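Local coordinates for protein PAN2-PAN3 deadenylation complex catalytic subunit pan2 (Neurospora crassa, PDB 4CZW) that forms the catalytic subunit of the PAN2-PAN3 deadenylation complex, whose exonuclease probably shortens mRNA poly(A) tails, the chain here covering its pseudo-protease domain and its nuclease domain, at residues T60-N65 and M391-A396; K177-T182 and I263-A268. One frame throughout, in Å; residues are numbered along the deposited sequence.

Starting from the N terminus, the chain first lays down T60-N65, the start of helix 61-71; interaction 1 later brings it against the end of strand 385-394, closing a loop of 325 residues. Inside that loop, helix 172-180 ends at K177-T182; the chain then runs out and back through a four-stranded antiparallel sheet with a Cys4 zinc site and returns at I263-A268, where interaction 2 closes the inner, nested loop. The contacts meet in the mixed sheet of the pseudo-protease domain, where strands 266-270 and 385-394 are antiparallel neighbours. L62 joins them further by packing on A265 and V266, so two helices and two adjacent strands share one buried region.

Interaction 1. Residues T60-N65 and M391-A396; sequences TPLLRN and MFQVKA
The first turn of helix 61-71 stands nearly perpendicular to the end of strand 385-394 (86° between the short axes), joining the thumb-like helical part of this USP-type fold to its palm-like sheet, and the side chain of Q393 fills the angle between them. Its CG is wedged between the backbone N and C (chi1 85°), and beyond CG the extended chain carries the amide across P61 at about a right angle. NE2 of Q393 lies 3.4 Å from P61 CG, while OE1 receives a weak but fairly straight bond from L62 N (3.4 Å, 165° at the hydrogen). T60 CG2 closes in beside the same oxygen, Q393 OE1, at 3.5 Å. NE2 is bonded in turn to N398 OD1, which helps to fix the amide's rotation. Packing is looser at both ends of this close-fitting centre: L63 CD1 approaches M391 SE, a selenomethionine, at 4.3 Å, and L62 CD1 meets V394 CG2 at 4.0 Å. Past V394 the chain turns to solvent at K395, whose amine pairs with E291. An alanine in place of Q393 would remove the amide and would probably leave L62 N without this acceptor and P61 without its polar neighbour. With OE1 facing an N-H of the first helical turn, the positive end of the helix is likely to polarise the buried amide.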
ATOM      1  N   THR A  60      -7.721  -6.038   4.679  1.00 46.45           N
ATOM      2  CA  THR A  60      -7.498  -7.040   5.710  1.00 42.49           C
ATOM      3  C   THR A  60      -7.070  -6.317   6.982  1.00 36.98           C
ATOM      4  O   THR A  60      -5.898  -5.970   7.131  1.00 41.86           O
ATOM      5  CB  THR A  60      -6.425  -8.067   5.298  1.00 43.21           C
ATOM      6  OG1 THR A  60      -6.746  -8.608   4.010  1.00 45.74           O
ATOM      7  CG2 THR A  60      -6.345  -9.196   6.315  1.00 31.25           C
ATOM      8  N   PRO A  61      -8.028  -6.081   7.895  1.00 40.32           N
ATOM      9  CA  PRO A  61      -7.875  -5.264   9.106  1.00 35.66           C
ATOM     10  C   PRO A  61      -6.579  -5.511   9.877  1.00 44.75           C
ATOM     11  O   PRO A  61      -5.940  -4.554  10.315  1.00 49.05           O
ATOM     12  CB  PRO A  61      -9.085  -5.673   9.948  1.00 36.39           C
ATOM     13  CG  PRO A  61     -10.120  -6.017   8.940  1.00 39.84           C
ATOM     14  CD  PRO A  61      -9.379  -6.662   7.799  1.00 43.25           C
ATOM     15  N   LEU A  62      -6.199  -6.775  10.034  1.00 47.67           N
ATOM     16  CA  LEU A  62      -4.984  -7.115  10.763  1.00 39.38           C
ATOM     17  C   LEU A  62      -3.731  -6.680  10.010  1.00 47.01           C
ATOM     18  O   LEU A  62      -2.726  -6.324  10.622  1.00 45.74           O
ATOM     19  CB  LEU A  62      -4.929  -8.617  11.041  1.00 45.79           C
ATOM     20  CG  LEU A  62      -5.922  -9.128  12.085  1.00 52.93           C
ATOM     21  CD1 LEU A  62      -5.792 -10.631  12.257  1.00 51.15           C
ATOM     22  CD2 LEU A  62      -5.713  -8.411  13.409  1.00 44.30           C
ATOM     23  N   LEU A  63      -3.796  -6.707   8.683  1.00 42.17           N
ATOM     24  CA  LEU A  63      -2.664  -6.300   7.859  1.00 44.06           C
ATOM     25  C   LEU A  63      -2.533  -4.782   7.792  1.00 45.42           C
ATOM     26  O   LEU A  63      -1.425  -4.248   7.852  1.00 45.26           O
ATOM     27  CB  LEU A  63      -2.787  -6.876   6.447  1.00 44.03           C
ATOM     28  CG  LEU A  63      -2.578  -8.385   6.303  1.00 48.51           C
ATOM     29  CD1 LEU A  63      -2.650  -8.799   4.843  1.00 44.54           C
ATOM     30  CD2 LEU A  63      -1.249  -8.794   6.915  1.00 44.30           C
ATOM     31  N   ARG A  64      -3.663  -4.090   7.666  1.00 48.72           N
ATOM     32  CA  ARG A  64      -3.656  -2.634   7.568  1.00 50.88           C
ATOM     33  C   ARG A  64      -3.170  -2.001   8.869  1.00 46.97           C
ATOM     34  O   ARG A  64      -2.359  -1.077   8.853  1.00 42.83           O
ATOM     35  CB  ARG A  64      -5.048  -2.099   7.215  1.00 41.44           C
ATOM     36  CG  ARG A  64      -5.053  -0.613   6.871  1.00 50.27           C
ATOM     37  CD  ARG A  64      -6.426   0.024   7.049  1.00 45.63           C
ATOM     38  NE  ARG A  64      -7.387  -0.388   6.030  1.00 45.53           N
ATOM     39  CZ  ARG A  64      -8.632   0.076   5.951  1.00 51.33           C
ATOM     40  NH1 ARG A  64      -9.065   0.970   6.831  1.00 62.99           N
ATOM     41  NH2 ARG A  64      -9.444  -0.350   4.993  1.00 48.42           N
ATOM     42  N   ASN A  65      -3.672  -2.506   9.993  1.00 45.75           N
ATOM     43  CA  ASN A  65      -3.248  -2.024  11.301  1.00 43.68           C
ATOM     44  C   ASN A  65      -1.761  -2.272  11.526  1.00 53.30           C
ATOM     45  O   ASN A  65      -1.034  -1.384  11.967  1.00 52.12           O
ATOM     46  CB  ASN A  65      -4.069  -2.692  12.406  1.00 41.21           C
ATOM     47  CG  ASN A  65      -3.652  -2.243  13.793  1.00 50.13           C
ATOM     48  OD1 ASN A  65      -4.065  -1.184  14.266  1.00 51.01           O
ATOM     49  ND2 ASN A  65      -2.831  -3.051  14.454  1.00 48.30           N
HETATM   50  N   MSE A 391      -7.330 -14.728   0.415  1.00 38.92           N
HETATM   51  CA  MSE A 391      -6.997 -14.153   1.714  1.00 43.65           C
HETATM   52  C   MSE A 391      -8.084 -14.370   2.764  1.00 44.17           C
HETATM   53  O   MSE A 391      -9.215 -13.910   2.610  1.00 44.62           O
HETATM   54  CB  MSE A 391      -6.727 -12.655   1.570  1.00 37.81           C
HETATM   55  CG  MSE A 391      -6.175 -11.994   2.822  1.00 45.09           C
HETATM   56 SE   MSE A 391      -4.297 -12.420   3.135  1.00 55.37          SE
HETATM   57  CE  MSE A 391      -3.519 -11.553   1.569  1.00 44.92           C
ATOM     58  N   PHE A 392      -7.724 -15.071   3.834  1.00 46.20           N
ATOM     59  CA  PHE A 392      -8.607 -15.239   4.982  1.00 42.29           C
ATOM     60  C   PHE A 392      -8.018 -14.556   6.210  1.00 42.76           C
ATOM     61  O   PHE A 392      -6.799 -14.448   6.346  1.00 48.00           O
ATOM     62  CB  PHE A 392      -8.839 -16.722   5.286  1.00 41.96           C
ATOM     63  CG  PHE A 392      -9.794 -17.400   4.346  1.00 33.58           C
ATOM     64  CD1 PHE A 392     -11.159 -17.374   4.585  1.00 44.29           C
ATOM     65  CD2 PHE A 392      -9.326 -18.080   3.236  1.00 34.81           C
ATOM     66  CE1 PHE A 392     -12.039 -18.004   3.726  1.00 43.12           C
ATOM     67  CE2 PHE A 392     -10.202 -18.714   2.374  1.00 33.16           C
ATOM     68  CZ  PHE A 392     -11.559 -18.674   2.618  1.00 33.63           C
ATOM     69  N   GLN A 393      -8.889 -14.092   7.099  1.00 38.68           N
ATOM     70  CA  GLN A 393      -8.457 -13.625   8.409  1.00 39.64           C
ATOM     71  C   GLN A 393      -9.467 -14.093   9.447  1.00 43.03           C
ATOM     72  O   GLN A 393     -10.608 -14.408   9.109  1.00 44.76           O
ATOM     73  CB  GLN A 393      -8.309 -12.102   8.446  1.00 39.07           C
ATOM     74  CG  GLN A 393      -9.597 -11.347   8.734  1.00 42.51           C
ATOM     75  CD  GLN A 393      -9.342  -9.954   9.281  1.00 46.49           C
ATOM     76  OE1 GLN A 393      -8.206  -9.478   9.292  1.00 50.64           O
ATOM     77  NE2 GLN A 393     -10.399  -9.297   9.743  1.00 47.89           N
ATOM     78  N   VAL A 394      -9.043 -14.149  10.706  1.00 46.47           N
ATOM     79  CA  VAL A 394      -9.924 -14.590  11.781  1.00 46.46           C
ATOM     80  C   VAL A 394     -11.130 -13.659  11.896  1.00 49.04           C
ATOM     81  O   VAL A 394     -10.990 -12.436  11.864  1.00 52.97           O
ATOM     82  CB  VAL A 394      -9.177 -14.667  13.130  1.00 49.26           C
ATOM     83  CG1 VAL A 394      -8.207 -15.838  13.123  1.00 47.36           C
ATOM     84  CG2 VAL A 394      -8.438 -13.372  13.418  1.00 46.71           C
ATOM     85  N   LYS A 395     -12.315 -14.251  12.011  1.00 46.60           N
ATOM     86  CA  LYS A 395     -13.565 -13.496  12.016  1.00 48.33           C
ATOM     87  C   LYS A 395     -13.654 -12.552  13.211  1.00 52.88           C
ATOM     88  O   LYS A 395     -14.333 -11.527  13.156  1.00 54.76           O
ATOM     89  CB  LYS A 395     -14.761 -14.452  12.008  1.00 43.57           C
ATOM     90  CG  LYS A 395     -16.109 -13.767  11.835  1.00 38.86           C
ATOM     91  CD  LYS A 395     -17.240 -14.778  11.771  1.00 49.59           C
ATOM     92  CE  LYS A 395     -18.581 -14.091  11.564  1.00 42.38           C
ATOM     93  NZ  LYS A 395     -19.694 -15.074  11.446  1.00 48.06           N
ATOM     94  N   ALA A 396     -12.956 -12.899  14.288  1.00 51.35           N
ATOM     95  CA  ALA A 396     -12.939 -12.070  15.487  1.00 54.00           C
ATOM     96  C   ALA A 396     -12.233 -10.740  15.236  1.00 56.86           C
ATOM     97  O   ALA A 396     -12.411  -9.781  15.988  1.00 63.22           O
ATOM     98  CB  ALA A 396     -12.272 -12.815  16.634  1.00 47.54           C
TER

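Interaction 2. Residues K177-T182 and I263-A268; sequences KRLLET and IPAVLA
P264 lays its ring over the backbone where the chain leaves helix 172-180. Its CB sits 3.3 Å from E181 O, and farther along the same face P264 CD comes 3.3 Å from T182 OG1. That hydroxyl is hydrogen-bonded to N206 OD1; toward the proline it meets carbon atoms of the ring. Having no N-H, P264 leaves the bonding to the two residues after it. A265 N donates to R178 O (3.0 Å, 150° at the hydrogen) and V266 N to L179 O (2.9 Å, 158°), each approaching in the plane of its carbonyl. P264 CA adds a CA-H...O contact to R178 O. Consecutive amides can point the same way because A265 has helical backbone angles just before strand 266-270 begins. In the pseudo-protease domain, which has the USP architecture, this is where a helix of the thumb-like part hands the chain to the zinc-bearing, finger-like sheet and where its strand 250-262 returns toward the palm. The amides of the returning segment thus take over two carbonyls of the last helical turn, and would probably temper the partial negative charge at this end. Beside the polar pairs runs an apolar seam. L179 CD2 rests on A265 CB at 3.9 Å. L180 runs alongside V266 in the same direction, with L180 CD2 4.1 Å from V266 CB. M66 of helix 61-71 packs against both leucines. On the exposed flank, the extended side chain of R178 reaches F164, with which it makes a cation-pi contact.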
ATOM      1  N   LYS A 177       4.531 -13.467  14.577  1.00 62.08           N
ATOM      2  CA  LYS A 177       4.577 -14.891  14.276  1.00 59.28           C
ATOM      3  C   LYS A 177       3.176 -15.492  14.326  1.00 58.23           C
ATOM      4  O   LYS A 177       2.808 -16.310  13.484  1.00 51.90           O
ATOM      5  CB  LYS A 177       5.507 -15.611  15.252  1.00 63.13           C
ATOM      6  CG  LYS A 177       5.763 -17.069  14.919  1.00 73.56           C
ATOM      7  CD  LYS A 177       6.809 -17.664  15.848  1.00 86.25           C
ATOM      8  CE  LYS A 177       7.094 -19.115  15.503  1.00 93.72           C
ATOM      9  NZ  LYS A 177       5.878 -19.961  15.633  1.00 88.37           N
ATOM     10  N   ARG A 178       2.396 -15.072  15.315  1.00 54.73           N
ATOM     11  CA  ARG A 178       1.028 -15.554  15.475  1.00 47.74           C
ATOM     12  C   ARG A 178       0.116 -14.976  14.393  1.00 56.34           C
ATOM     13  O   ARG A 178      -0.937 -15.536  14.086  1.00 57.70           O
ATOM     14  CB  ARG A 178       0.502 -15.197  16.869  1.00 51.07           C
ATOM     15  CG  ARG A 178      -0.861 -15.785  17.204  1.00 69.57           C
ATOM     16  CD  ARG A 178      -1.230 -15.532  18.658  1.00 79.61           C
ATOM     17  NE  ARG A 178      -2.545 -16.072  18.990  1.00 90.56           N
ATOM     18  CZ  ARG A 178      -3.054 -16.096  20.217  1.00 96.65           C
ATOM     19  NH1 ARG A 178      -2.357 -15.615  21.237  1.00 87.06           N
ATOM     20  NH2 ARG A 178      -4.261 -16.604  20.427  1.00 90.84           N
ATOM     21  N   LEU A 179       0.538 -13.858  13.809  1.00 57.80           N
ATOM     22  CA  LEU A 179      -0.266 -13.158  12.814  1.00 52.01           C
ATOM     23  C   LEU A 179      -0.074 -13.696  11.397  1.00 47.66           C
ATOM     24  O   LEU A 179      -1.032 -13.787  10.630  1.00 47.29           O
ATOM     25  CB  LEU A 179       0.054 -11.661  12.841  1.00 55.96           C
ATOM     26  CG  LEU A 179      -0.472 -10.870  14.041  1.00 57.40           C
ATOM     27  CD1 LEU A 179       0.228  -9.524  14.146  1.00 53.13           C
ATOM     28  CD2 LEU A 179      -1.977 -10.681  13.936  1.00 46.86           C
ATOM     29  N   LEU A 180       1.158 -14.054  11.052  1.00 47.97           N
ATOM     30  CA  LEU A 180       1.478 -14.399   9.669  1.00 47.12           C
ATOM     31  C   LEU A 180       1.998 -15.825   9.480  1.00 48.53           C
ATOM     32  O   LEU A 180       1.860 -16.397   8.400  1.00 44.98           O
ATOM     33  CB  LEU A 180       2.507 -13.412   9.112  1.00 45.04           C
ATOM     34  CG  LEU A 180       2.157 -11.924   9.194  1.00 47.91           C
ATOM     35  CD1 LEU A 180       3.249 -11.082   8.553  1.00 41.39           C
ATOM     36  CD2 LEU A 180       0.806 -11.646   8.547  1.00 41.52           C
ATOM     37  N   GLU A 181       2.591 -16.399  10.522  1.00 56.44           N
ATOM     38  CA  GLU A 181       3.245 -17.699  10.386  1.00 56.31           C
ATOM     39  C   GLU A 181       2.362 -18.886  10.755  1.00 51.56           C
ATOM     40  O   GLU A 181       1.502 -18.795  11.631  1.00 48.10           O
ATOM     41  CB  GLU A 181       4.514 -17.752  11.241  1.00 55.24           C
ATOM     42  CG  GLU A 181       5.645 -16.877  10.744  1.00 60.73           C
ATOM     43  CD  GLU A 181       6.967 -17.225  11.397  1.00 65.27           C
ATOM     44  OE1 GLU A 181       7.073 -18.330  11.970  1.00 67.38           O
ATOM     45  OE2 GLU A 181       7.899 -16.397  11.339  1.00 81.46           O
ATOM     46  N   THR A 182       2.592 -20.002  10.071  1.00 54.29           N
ATOM     47  CA  THR A 182       2.023 -21.282  10.464  1.00 62.42           C
ATOM     48  C   THR A 182       3.035 -22.012  11.338  1.00 53.31           C
ATOM     49  O   THR A 182       3.986 -22.609  10.832  1.00 57.31           O
ATOM     50  CB  THR A 182       1.661 -22.154   9.248  1.00 56.01           C
ATOM     51  OG1 THR A 182       0.695 -21.474   8.436  1.00 58.37           O
ATOM     52  CG2 THR A 182       1.085 -23.489   9.700  1.00 54.02           C
ATOM     53  N   ILE A 263      -2.042 -21.998  13.520  1.00 58.41           N
ATOM     54  CA  ILE A 263      -2.374 -21.380  12.245  1.00 57.66           C
ATOM     55  C   ILE A 263      -2.389 -19.860  12.411  1.00 55.59           C
ATOM     56  O   ILE A 263      -2.808 -19.353  13.451  1.00 57.81           O
ATOM     57  CB  ILE A 263      -3.734 -21.870  11.714  1.00 58.19           C
ATOM     58  CG1 ILE A 263      -4.807 -21.727  12.795  1.00 61.77           C
ATOM     59  CG2 ILE A 263      -3.635 -23.318  11.261  1.00 48.52           C
ATOM     60  CD1 ILE A 263      -6.186 -22.143  12.344  1.00 70.60           C
ATOM     61  N   PRO A 264      -1.921 -19.130  11.388  1.00 50.55           N
ATOM     62  CA  PRO A 264      -1.816 -17.669  11.483  1.00 48.76           C
ATOM     63  C   PRO A 264      -3.174 -16.976  11.556  1.00 54.15           C
ATOM     64  O   PRO A 264      -4.169 -17.511  11.068  1.00 47.72           O
ATOM     65  CB  PRO A 264      -1.082 -17.288  10.195  1.00 48.35           C
ATOM     66  CG  PRO A 264      -1.405 -18.384   9.242  1.00 47.72           C
ATOM     67  CD  PRO A 264      -1.465 -19.629  10.080  1.00 60.69           C
ATOM     68  N   ALA A 265      -3.203 -15.795  12.167  1.00 49.91           N
ATOM     69  CA  ALA A 265      -4.420 -14.995  12.239  1.00 43.86           C
ATOM     70  C   ALA A 265      -4.804 -14.500  10.849  1.00 48.26           C
ATOM     71  O   ALA A 265      -5.985 -14.352  10.533  1.00 35.34           O
ATOM     72  CB  ALA A 265      -4.235 -13.827  13.193  1.00 44.51           C
ATOM     73  N   VAL A 266      -3.793 -14.243  10.026  1.00 45.58           N
ATOM     74  CA  VAL A 266      -4.002 -13.893   8.626  1.00 43.77           C
ATOM     75  C   VAL A 266      -3.595 -15.067   7.743  1.00 45.51           C
ATOM     76  O   VAL A 266      -2.428 -15.459   7.714  1.00 43.82           O
ATOM     77  CB  VAL A 266      -3.203 -12.641   8.222  1.00 40.34           C
ATOM     78  CG1 VAL A 266      -3.354 -12.374   6.732  1.00 47.46           C
ATOM     79  CG2 VAL A 266      -3.654 -11.438   9.033  1.00 35.94           C
ATOM     80  N   LEU A 267      -4.562 -15.628   7.025  1.00 42.82           N
ATOM     81  CA  LEU A 267      -4.322 -16.831   6.238  1.00 39.38           C
ATOM     82  C   LEU A 267      -4.250 -16.540   4.741  1.00 43.08           C
ATOM     83  O   LEU A 267      -5.273 -16.488   4.058  1.00 47.67           O
ATOM     84  CB  LEU A 267      -5.415 -17.867   6.517  1.00 40.25           C
ATOM     85  CG  LEU A 267      -5.212 -19.262   5.922  1.00 37.95           C
ATOM     86  CD1 LEU A 267      -3.949 -19.902   6.476  1.00 44.57           C
ATOM     87  CD2 LEU A 267      -6.423 -20.141   6.191  1.00 43.76           C
ATOM     88  N   ALA A 268      -3.034 -16.351   4.238  1.00 35.34           N
ATOM     89  CA  ALA A 268      -2.816 -16.141   2.811  1.00 43.58           C
ATOM     90  C   ALA A 268      -2.624 -17.479   2.103  1.00 45.38           C
ATOM     91  O   ALA A 268      -1.857 -18.326   2.561  1.00 47.29           O
ATOM     92  CB  ALA A 268      -1.616 -15.238   2.581  1.00 39.92           C
TER